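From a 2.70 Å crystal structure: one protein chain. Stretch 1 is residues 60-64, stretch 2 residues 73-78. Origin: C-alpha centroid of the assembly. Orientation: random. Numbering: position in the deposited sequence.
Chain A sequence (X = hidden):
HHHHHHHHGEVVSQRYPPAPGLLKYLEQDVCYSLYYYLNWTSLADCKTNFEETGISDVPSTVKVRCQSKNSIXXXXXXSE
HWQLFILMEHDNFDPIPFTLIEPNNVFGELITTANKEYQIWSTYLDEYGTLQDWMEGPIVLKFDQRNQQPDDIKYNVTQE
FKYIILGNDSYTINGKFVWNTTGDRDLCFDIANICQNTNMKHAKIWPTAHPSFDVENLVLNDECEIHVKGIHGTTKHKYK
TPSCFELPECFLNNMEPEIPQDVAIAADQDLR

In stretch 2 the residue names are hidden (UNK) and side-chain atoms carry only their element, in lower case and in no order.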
ATOM      1  N   SER A  60     -18.873 -27.253  15.028  1.00 42.00           N
ATOM      2  CA  SER A  60     -18.336 -26.920  13.719  1.00 42.26           C
ATOM      3  C   SER A  60     -17.443 -28.040  13.184  1.00 43.69           C
ATOM      4  O   SER A  60     -16.737 -28.701  13.947  1.00 43.74           O
ATOM      5  CB  SER A  60     -17.556 -25.614  13.796  1.00 40.38           C
ATOM      6  OG  SER A  60     -17.289 -25.126  12.498  1.00 40.64           O
ATOM      7  N   THR A  61     -17.482 -28.250  11.870  1.00 31.27           N
ATOM      8  CA  THR A  61     -16.691 -29.301  11.234  1.00 32.84           C
ATOM      9  C   THR A  61     -15.286 -28.811  10.891  1.00 31.93           C
ATOM     10  O   THR A  61     -14.477 -29.560  10.342  1.00 33.06           O
ATOM     11  CB  THR A  61     -17.365 -29.823   9.948  1.00 34.89           C
ATOM     12  OG1 THR A  61     -17.457 -28.765   8.985  1.00 34.23           O
ATOM     13  CG2 THR A  61     -18.757 -30.358  10.245  1.00 36.14           C
ATOM     14  N   VAL A  62     -15.007 -27.551  11.208  1.00 29.51           N
ATOM     15  CA  VAL A  62     -13.709 -26.951  10.921  1.00 28.72           C
ATOM     16  C   VAL A  62     -12.584 -27.730  11.592  1.00 28.93           C
ATOM     17  O   VAL A  62     -12.773 -28.316  12.658  1.00 28.90           O
ATOM     18  CB  VAL A  62     -13.666 -25.475  11.387  1.00 26.81           C
ATOM     19  CG1 VAL A  62     -12.268 -24.878  11.223  1.00 26.22           C
ATOM     20  CG2 VAL A  62     -14.681 -24.656  10.619  1.00 26.67           C
ATOM     21  N   LYS A  63     -11.420 -27.738  10.948  1.00 40.34           N
ATOM     22  CA  LYS A  63     -10.226 -28.361  11.506  1.00 40.55           C
ATOM     23  C   LYS A  63      -9.004 -27.476  11.306  1.00 39.81           C
ATOM     24  O   LYS A  63      -8.705 -27.055  10.188  1.00 40.18           O
ATOM     25  CB  LYS A  63      -9.982 -29.733  10.871  1.00 42.50           C
ATOM     26  CG  LYS A  63     -10.305 -30.922  11.771  1.00 43.34           C
ATOM     27  CD  LYS A  63      -9.455 -30.951  13.046  1.00 42.43           C
ATOM     28  CE  LYS A  63      -7.961 -31.007  12.749  1.00 42.65           C
ATOM     29  NZ  LYS A  63      -7.148 -31.113  13.994  1.00 42.07           N
ATOM     30  N   VAL A  64      -8.303 -27.196  12.398  1.00 27.85           N
ATOM     31  CA  VAL A  64      -7.064 -26.436  12.340  1.00 27.49           C
ATOM     32  C   VAL A  64      -5.938 -27.309  11.800  1.00 28.92           C
ATOM     33  O   VAL A  64      -5.546 -28.288  12.436  1.00 29.53           O
ATOM     34  CB  VAL A  64      -6.664 -25.892  13.728  1.00 26.36           C
ATOM     35  CG1 VAL A  64      -5.362 -25.100  13.639  1.00 26.34           C
ATOM     36  CG2 VAL A  64      -7.776 -25.030  14.307  1.00 25.00           C
ATOM     37  N   UNK A  73      -4.228 -21.481   9.716  1.00 26.92           N
ATOM     38  CA  UNK A  73      -4.751 -22.036   8.468  1.00 27.76           C
ATOM     39  C   UNK A  73      -5.551 -23.309   8.718  1.00 28.00           C
ATOM     40  O   UNK A  73      -5.042 -24.269   9.297  1.00 28.52           O
ATOM     41  n   UNK A  73       0.815 -21.157   4.946  1.00 34.34           N
ATOM     42  c   UNK A  73       0.323 -20.073   5.529  1.00 32.81           C
ATOM     43  c   UNK A  73      -2.894 -21.035   7.098  1.00 29.33           C
ATOM     44  c   UNK A  73      -3.610 -22.304   7.496  1.00 29.29           C
ATOM     45  n   UNK A  73      -0.843 -20.122   6.161  1.00 31.23           N
ATOM     46  c   UNK A  73      -1.671 -21.315   6.270  1.00 31.05           C
ATOM     47  n   UNK A  73       0.998 -18.935   5.488  1.00 33.02           N
ATOM     48  N   UNK A  74      -6.805 -23.304   8.273  1.00 27.77           N
ATOM     49  CA  UNK A  74      -7.734 -24.394   8.554  1.00 28.09           C
ATOM     50  C   UNK A  74      -8.397 -24.947   7.295  1.00 29.28           C
ATOM     51  O   UNK A  74      -8.358 -24.328   6.224  1.00 29.57           O
ATOM     52  c   UNK A  74      -9.803 -20.320   8.952  1.00 24.37           C
ATOM     53  c   UNK A  74      -8.814 -23.919   9.528  1.00 26.81           C
ATOM     54  c   UNK A  74      -9.558 -22.709   9.054  1.00 26.05           C
ATOM     55  c   UNK A  74     -11.364 -21.724   7.816  1.00 25.92           C
ATOM     56  c   UNK A  74     -10.923 -20.463   8.162  1.00 24.79           C
ATOM     57  c   UNK A  74      -9.124 -21.439   9.392  1.00 24.99           C
ATOM     58  c   UNK A  74     -10.682 -22.838   8.259  1.00 26.54           C
ATOM     59  N   UNK A  75      -9.021 -26.113   7.456  1.00 30.10           N
ATOM     60  CA  UNK A  75      -9.732 -26.796   6.380  1.00 31.53           C
ATOM     61  C   UNK A  75     -11.203 -26.981   6.735  1.00 31.53           C
ATOM     62  O   UNK A  75     -11.555 -27.153   7.904  1.00 30.85           O
ATOM     63  c   UNK A  75      -9.213 -30.327   4.798  1.00 37.95           C
ATOM     64  c   UNK A  75      -9.096 -28.158   6.095  1.00 33.14           C
ATOM     65  c   UNK A  75      -9.726 -28.908   4.926  1.00 35.12           C
ATOM     66  o   UNK A  75      -8.324 -30.714   5.585  1.00 38.04           O
ATOM     67  o   UNK A  75      -9.708 -31.058   3.915  1.00 40.25           O
ATOM     68  N   UNK A  76     -12.051 -26.942   5.714  1.00 51.65           N
ATOM     69  CA  UNK A  76     -13.481 -27.158   5.882  1.00 52.06           C
ATOM     70  C   UNK A  76     -13.981 -28.204   4.899  1.00 54.35           C
ATOM     71  O   UNK A  76     -13.241 -28.650   4.023  1.00 55.49           O
ATOM     72  c   UNK A  76     -14.274 -25.862   5.667  1.00 50.95           C
ATOM     73  o   UNK A  76     -14.398 -25.598   4.263  1.00 51.89           O
ATOM     74  c   UNK A  76     -13.580 -24.698   6.340  1.00 49.00           C
ATOM     75  N   UNK A  77     -15.239 -28.599   5.054  1.00 44.28           N
ATOM     76  CA  UNK A  77     -15.870 -29.499   4.105  1.00 46.73           C
ATOM     77  C   UNK A  77     -16.417 -28.664   2.952  1.00 46.91           C
ATOM     78  O   UNK A  77     -16.908 -27.556   3.172  1.00 45.37           O
ATOM     79  c   UNK A  77     -16.445 -31.254   5.851  1.00 48.02           C
ATOM     80  c   UNK A  77     -16.974 -30.308   4.782  1.00 47.85           C
ATOM     81  o   UNK A  77     -18.715 -31.629   6.477  1.00 49.32           O
ATOM     82  c   UNK A  77     -17.539 -32.046   6.539  1.00 49.26           C
ATOM     83  o   UNK A  77     -17.220 -33.090   7.149  1.00 50.28           O
ATOM     84  N   UNK A  78     -16.331 -29.185   1.718  1.00 51.77           N
ATOM     85  CA  UNK A  78     -16.755 -28.397   0.554  1.00 52.05           C
ATOM     86  C   UNK A  78     -18.241 -28.056   0.600  1.00 52.31           C
ATOM     87  O   UNK A  78     -19.075 -28.961   0.619  1.00 54.21           O
ATOM     88  c   UNK A  78     -15.935 -30.552   1.339  1.00 54.13           C
ATOM     89  c   UNK A  78     -16.433 -29.314  -0.630  1.00 54.62           C
ATOM     90  c   UNK A  78     -16.456 -30.688  -0.059  1.00 56.24           C
TER

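Position 73 carries seven side-chain atoms: three carbons in a row, a nitrogen, then a carbon bearing two more nitrogens. The CA-to-CB bond points away from stretch 1, and the nearest side-chain atom, CB, stays 7.0 Å from C of Val64; the contact belongs to the backbone, whose O lies 4.0 Å from that same C of Val64. The planar guanidinium group identifies Arg73. Although the residue is buried, its three nitrogens all find hydrogen-bonding partners elsewhere in the structure, which makes a charged group tolerable there.

Position 74 has one carbon leading to a six-membered ring of carbons with no further substituent. Its CB lies 3.2 Å from O of Lys63 and 4.2 Å from CA of Val64, and a ring carbon lies 3.9 Å from CG1 of Val62. This is Phe74. With chi1 in the p well the end of the side chain leads away from stretch 1, yet CD1 still reaches Val62, which meets the ring obliquely. A purely apolar ring suits this buried place beside a valine.

At position 75 there are three carbons, the third carrying two oxygens, and the backbone N lies 2.9 Å from O of Lys63. A carboxylate at the end of a two-methylene chain means Glu75. The side chain is extended, with chi1 and chi2 both t, and lies on the same face of the sheet as that of Lys63, whose end leads away. Partial exposure suits the carboxylate, and OE1 is hydrogen-bonded to a residue flanking one of the stretches.

Position 76 shows a single carbon bearing one oxygen and one carbon; the terminal carbon lies 4.4 Å from CG2 of Val62. The branched pattern is that of Thr76. Its methyl CG2 suits the buried site, while OG1 is hydrogen-bonded elsewhere in the structure.

Position 77 repeats the pattern of three carbons with two terminal oxygens. CB points sideways, but the end comes nearer, placing a terminal oxygen 4.0 Å from CG2 of Thr61. This is Glu77, with OE1 making the approach; the exposed setting suits its charge.

At position 78 three carbons close a ring onto the backbone nitrogen, without touching stretch 1. This marks Pro78, whose nitrogen has no hydrogen to donate.

The contact is a short antiparallel pairing held by two backbone hydrogen bonds: N of Lys63 donates to O of Glu75 (3.1 Å), and N of Glu75 to O of Lys63 (2.9 Å). Val64 and Phe74 form the neighbouring non-hydrogen-bonded pair, with side chains on the other face. Val62 adds apolar packing, and 324 Å² is buried in all.

Stretch 2 73-78: RFETEP
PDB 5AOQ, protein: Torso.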